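Local coordinates for protein muconate lactonizing enzyme (Corynebacterium glutamicum, PDB 3I4K) that is an enzyme of the muconate lactonizing type in the enolase superfamily that binds a magnesium ion in its barrel domain, at residues Thr7-Val18 with Glu33-Glu44. Residues are numbered along the deposited sequence; the frame is centred on the assembly and turned at random.
Sequences TIQKVESRILDV and EQHILLVSVHLE
Lys10, Glu12 and His42 interlock on one face of a two-stranded antiparallel ladder, an instructive case of cationic side chains gathered round one carboxylate, with a ring packed against it. Lys10 leaves with CG anti to the backbone N (chi1 177°) and bends at chi3, which carries CE over one face of the His42 imidazole, 4.0 Å from the ring centroid, a CH-pi contact. The Glu12 carboxylate stands nearly perpendicular to the same ring; the bond from His42 NE2 to Glu12 OE1, 3.3 Å and bent to 129°, is weak. Glu12 OE1 is held more firmly by Arg14, whose NH1 and NH2 both come from above the same face of the carboxylate, NH2 at 2.9 Å, while Lys10 NZ forms a salt bridge with Glu12 OE2. In the backbone, His42 O accepts from both Gln9 N and, weakly, Lys10 N: a classic beta bulge that shifts the register by one.

These are the first two strands of the N-terminal domain's three-stranded antiparallel sheet, a meander characteristic of the enolase superfamily. Its other face is mainly apolar, with Val11 and Ile15 packing on helix 66-81, and Val39, Val41 and Leu43 on helix 104-121. Val11 CG1 and Val41 CG2 lie side by side at 3.7 Å. Ser13 OG, on that face, is bonded to Asp74.

Toward the far end, His35 ND1 donates to Asp17 OD1 at 2.8 Å, meeting it on the anti side but 30° out of the carboxylate plane; Arg374 adds a salt bridge to the same oxygen. Across the sheet from this pair, Gln34 turns its amide away from Val18, where Leu305 O and Gly57 N engage it.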
loop_
_atom_site.group_PDB
_atom_site.type_symbol
_atom_site.label_atom_id
_atom_site.label_comp_id
_atom_site.label_asym_id
_atom_site.label_seq_id
_atom_site.Cartn_x
_atom_site.Cartn_y
_atom_site.Cartn_z
ATOM N N THR A 7 -10.835 -3.488 22.927
ATOM C CA THR A 7 -12.151 -3.457 22.301
ATOM C C THR A 7 -12.695 -2.032 22.133
ATOM O O THR A 7 -12.332 -1.130 22.889
ATOM C CB THR A 7 -13.158 -4.274 23.141
ATOM O OG1 THR A 7 -12.645 -5.598 23.349
ATOM C CG2 THR A 7 -14.498 -4.366 22.434
ATOM N N ILE A 8 -13.551 -1.841 21.130
ATOM C CA ILE A 8 -14.170 -0.541 20.870
ATOM C C ILE A 8 -15.537 -0.548 21.544
ATOM O O ILE A 8 -16.441 -1.277 21.125
ATOM C CB ILE A 8 -14.372 -0.277 19.348
ATOM C CG1 ILE A 8 -13.044 0.084 18.687
ATOM C CG2 ILE A 8 -15.353 0.872 19.138
ATOM C CD1 ILE A 8 -12.023 -1.001 18.741
ATOM N N GLN A 9 -15.684 0.269 22.582
ATOM C CA GLN A 9 -16.935 0.330 23.329
ATOM C C GLN A 9 -17.923 1.298 22.707
ATOM O O GLN A 9 -19.122 1.022 22.645
ATOM C CB GLN A 9 -16.678 0.764 24.777
ATOM C CG GLN A 9 -15.591 -0.019 25.498
ATOM C CD GLN A 9 -15.881 -1.509 25.574
ATOM O OE1 GLN A 9 -16.853 -1.937 26.203
ATOM N NE2 GLN A 9 -15.036 -2.309 24.930
ATOM N N LYS A 10 -17.419 2.431 22.237
ATOM C CA LYS A 10 -18.294 3.442 21.673
ATOM C C LYS A 10 -17.603 4.335 20.643
ATOM O O LYS A 10 -16.384 4.500 20.660
ATOM C CB LYS A 10 -18.847 4.287 22.831
ATOM C CG LYS A 10 -19.736 5.461 22.450
ATOM C CD LYS A 10 -20.163 6.256 23.691
ATOM C CE LYS A 10 -18.959 6.793 24.463
ATOM N NZ LYS A 10 -19.346 7.594 25.665
ATOM N N VAL A 11 -18.402 4.897 19.741
ATOM C CA VAL A 11 -17.911 5.806 18.711
ATOM C C VAL A 11 -18.887 6.975 18.641
ATOM O O VAL A 11 -20.081 6.775 18.429
ATOM C CB VAL A 11 -17.858 5.127 17.326
ATOM C CG1 VAL A 11 -16.676 4.177 17.243
ATOM C CG2 VAL A 11 -19.131 4.368 17.093
ATOM N N GLU A 12 -18.382 8.190 18.831
ATOM C CA GLU A 12 -19.225 9.381 18.789
ATOM C C GLU A 12 -18.799 10.299 17.653
ATOM O O GLU A 12 -17.647 10.272 17.230
ATOM C CB GLU A 12 -19.126 10.164 20.102
ATOM C CG GLU A 12 -19.428 9.370 21.365
ATOM C CD GLU A 12 -19.380 10.240 22.617
ATOM O OE1 GLU A 12 -18.385 10.980 22.794
ATOM O OE2 GLU A 12 -20.337 10.178 23.422
ATOM N N SER A 13 -19.729 11.121 17.175
ATOM C CA SER A 13 -19.442 12.062 16.096
ATOM C C SER A 13 -20.006 13.436 16.435
ATOM O O SER A 13 -21.195 13.575 16.728
ATOM C CB SER A 13 -20.043 11.567 14.774
ATOM O OG SER A 13 -21.457 11.472 14.844
ATOM N N ARG A 14 -19.147 14.447 16.397
ATOM C CA ARG A 14 -19.561 15.808 16.705
ATOM C C ARG A 14 -19.317 16.738 15.527
ATOM O O ARG A 14 -18.231 16.740 14.942
ATOM C CB ARG A 14 -18.787 16.350 17.912
ATOM C CG ARG A 14 -19.005 15.606 19.218
ATOM C CD ARG A 14 -18.155 16.211 20.334
ATOM N NE ARG A 14 -18.455 15.609 21.631
ATOM C CZ ARG A 14 -18.198 14.343 21.953
ATOM N NH1 ARG A 14 -17.627 13.529 21.075
ATOM N NH2 ARG A 14 -18.522 13.887 23.156
ATOM N N ILE A 15 -20.326 17.534 15.185
ATOM C CA ILE A 15 -20.182 18.487 14.098
ATOM C C ILE A 15 -19.610 19.768 14.690
ATOM O O ILE A 15 -20.183 20.339 15.617
ATOM C CB ILE A 15 -21.535 18.808 13.436
ATOM C CG1 ILE A 15 -22.107 17.547 12.785
ATOM C CG2 ILE A 15 -21.360 19.928 12.423
ATOM C CD1 ILE A 15 -23.432 17.765 12.078
ATOM N N LEU A 16 -18.474 20.210 14.166
ATOM C CA LEU A 16 -17.842 21.422 14.656
ATOM C C LEU A 16 -17.794 22.501 13.587
ATOM O O LEU A 16 -17.379 22.247 12.451
ATOM C CB LEU A 16 -16.416 21.129 15.127
ATOM C CG LEU A 16 -16.219 19.984 16.117
ATOM C CD1 LEU A 16 -14.789 20.030 16.614
ATOM C CD2 LEU A 16 -17.199 20.095 17.279
ATOM N N ASP A 17 -18.229 23.702 13.953
ATOM C CA ASP A 17 -18.210 24.832 13.039
ATOM C C ASP A 17 -17.201 25.839 13.576
ATOM O O ASP A 17 -17.463 26.540 14.550
ATOM C CB ASP A 17 -19.597 25.472 12.930
ATOM C CG ASP A 17 -20.645 24.512 12.388
ATOM O OD1 ASP A 17 -20.414 23.917 11.313
ATOM O OD2 ASP A 17 -21.703 24.352 13.032
ATOM N N VAL A 18 -16.034 25.889 12.945
ATOM C CA VAL A 18 -14.983 26.801 13.359
ATOM C C VAL A 18 -14.818 27.893 12.312
ATOM O O VAL A 18 -14.700 27.616 11.124
ATOM C CB VAL A 18 -13.644 26.052 13.545
ATOM C CG1 VAL A 18 -13.296 25.295 12.276
ATOM C CG2 VAL A 18 -12.538 27.030 13.895
ATOM N N GLU A 33 -16.306 29.764 7.527
ATOM C CA GLU A 33 -16.029 28.800 8.583
ATOM C C GLU A 33 -15.965 27.376 8.017
ATOM O O GLU A 33 -16.614 27.064 7.012
ATOM C CB GLU A 33 -17.108 28.878 9.662
ATOM C CG GLU A 33 -18.512 28.644 9.147
ATOM C CD GLU A 33 -19.552 28.690 10.252
ATOM O OE1 GLU A 33 -20.744 28.445 9.964
ATOM O OE2 GLU A 33 -19.178 28.970 11.411
ATOM N N GLN A 34 -15.185 26.511 8.654
ATOM C CA GLN A 34 -15.081 25.137 8.194
ATOM C C GLN A 34 -15.968 24.267 9.066
ATOM O O GLN A 34 -16.150 24.540 10.255
ATOM C CB GLN A 34 -13.629 24.646 8.258
ATOM C CG GLN A 34 -13.444 23.163 7.912
ATOM C CD GLN A 34 -13.766 22.827 6.456
ATOM O OE1 GLN A 34 -14.826 23.187 5.940
ATOM N NE2 GLN A 34 -12.853 22.119 5.794
ATOM N N HIS A 35 -16.539 23.234 8.459
ATOM C CA HIS A 35 -17.412 22.306 9.156
ATOM C C HIS A 35 -16.639 21.008 9.274
ATOM O O HIS A 35 -16.179 20.445 8.278
ATOM C CB HIS A 35 -18.697 22.098 8.358
ATOM C CG HIS A 35 -19.277 23.371 7.827
ATOM N ND1 HIS A 35 -19.667 24.408 8.647
ATOM C CD2 HIS A 35 -19.479 23.799 6.558
ATOM C CE1 HIS A 35 -20.081 25.421 7.905
ATOM N NE2 HIS A 35 -19.975 25.076 6.635
ATOM N N ILE A 36 -16.501 20.533 10.501
ATOM C CA ILE A 36 -15.746 19.328 10.752
ATOM C C ILE A 36 -16.532 18.310 11.556
ATOM O O ILE A 36 -17.115 18.637 12.589
ATOM C CB ILE A 36 -14.457 19.691 11.509
ATOM C CG1 ILE A 36 -13.696 20.755 10.712
ATOM C CG2 ILE A 36 -13.612 18.451 11.754
ATOM C CD1 ILE A 36 -12.502 21.340 11.423
ATOM N N LEU A 37 -16.571 17.077 11.069
ATOM C CA LEU A 37 -17.245 16.022 11.804
ATOM C C LEU A 37 -16.157 15.343 12.618
ATOM O O LEU A 37 -15.448 14.474 12.107
ATOM C CB LEU A 37 -17.874 14.987 10.875
ATOM C CG LEU A 37 -18.544 13.874 11.692
ATOM C CD1 LEU A 37 -19.814 14.433 12.335
ATOM C CD2 LEU A 37 -18.870 12.671 10.816
ATOM N N LEU A 38 -16.012 15.750 13.877
ATOM C CA LEU A 38 -15.001 15.157 14.744
ATOM C C LEU A 38 -15.539 13.826 15.244
ATOM O O LEU A 38 -16.493 13.782 16.015
ATOM C CB LEU A 38 -14.699 16.086 15.922
ATOM C CG LEU A 38 -13.574 15.676 16.879
ATOM C CD1 LEU A 38 -12.227 15.688 16.161
ATOM C CD2 LEU A 38 -13.546 16.653 18.048
ATOM N N VAL A 39 -14.939 12.738 14.783
ATOM C CA VAL A 39 -15.370 11.405 15.176
ATOM C C VAL A 39 -14.383 10.842 16.191
ATOM O O VAL A 39 -13.175 11.025 16.059
ATOM C CB VAL A 39 -15.445 10.460 13.943
ATOM C CG1 VAL A 39 -15.940 9.088 14.362
ATOM C CG2 VAL A 39 -16.375 11.052 12.891
ATOM N N SER A 40 -14.896 10.165 17.209
ATOM C CA SER A 40 -14.032 9.593 18.230
ATOM C C SER A 40 -14.340 8.130 18.474
ATOM O O SER A 40 -15.505 7.719 18.486
ATOM C CB SER A 40 -14.175 10.358 19.549
ATOM O OG SER A 40 -15.501 10.280 20.039
ATOM N N VAL A 41 -13.282 7.349 18.656
ATOM C CA VAL A 41 -13.403 5.931 18.933
ATOM C C VAL A 41 -12.930 5.721 20.372
ATOM O O VAL A 41 -11.787 6.033 20.723
ATOM C CB VAL A 41 -12.557 5.094 17.942
ATOM C CG1 VAL A 41 -12.527 3.631 18.366
ATOM C CG2 VAL A 41 -13.170 5.197 16.551
ATOM N N HIS A 42 -13.839 5.209 21.197
ATOM C CA HIS A 42 -13.585 4.972 22.614
ATOM C C HIS A 42 -13.282 3.507 22.883
ATOM O O HIS A 42 -14.117 2.631 22.649
ATOM C CB HIS A 42 -14.810 5.412 23.417
ATOM C CG HIS A 42 -15.219 6.827 23.154
ATOM N ND1 HIS A 42 -14.612 7.904 23.763
ATOM C CD2 HIS A 42 -16.144 7.344 22.311
ATOM C CE1 HIS A 42 -15.145 9.024 23.307
ATOM N NE2 HIS A 42 -16.076 8.712 22.423
ATOM N N LEU A 43 -12.077 3.253 23.379
ATOM C CA LEU A 43 -11.638 1.898 23.667
ATOM C C LEU A 43 -11.793 1.504 25.134
ATOM O O LEU A 43 -11.659 2.332 26.036
ATOM C CB LEU A 43 -10.176 1.722 23.246
ATOM C CG LEU A 43 -9.818 1.926 21.771
ATOM C CD1 LEU A 43 -8.341 1.629 21.568
ATOM C CD2 LEU A 43 -10.663 1.011 20.900
ATOM N N GLU A 44 -12.073 0.222 25.348
ATOM C CA GLU A 44 -12.251 -0.351 26.675
ATOM C C GLU A 44 -11.215 0.150 27.679
ATOM O O GLU A 44 -11.545 0.427 28.829
ATOM C CB GLU A 44 -12.180 -1.879 26.578
ATOM C CG GLU A 44 -12.301 -2.600 27.900
ATOM C CD GLU A 44 -13.552 -2.204 28.641
ATOM O OE1 GLU A 44 -14.644 -2.302 28.042
ATOM O OE2 GLU A 44 -13.444 -1.794 29.818
#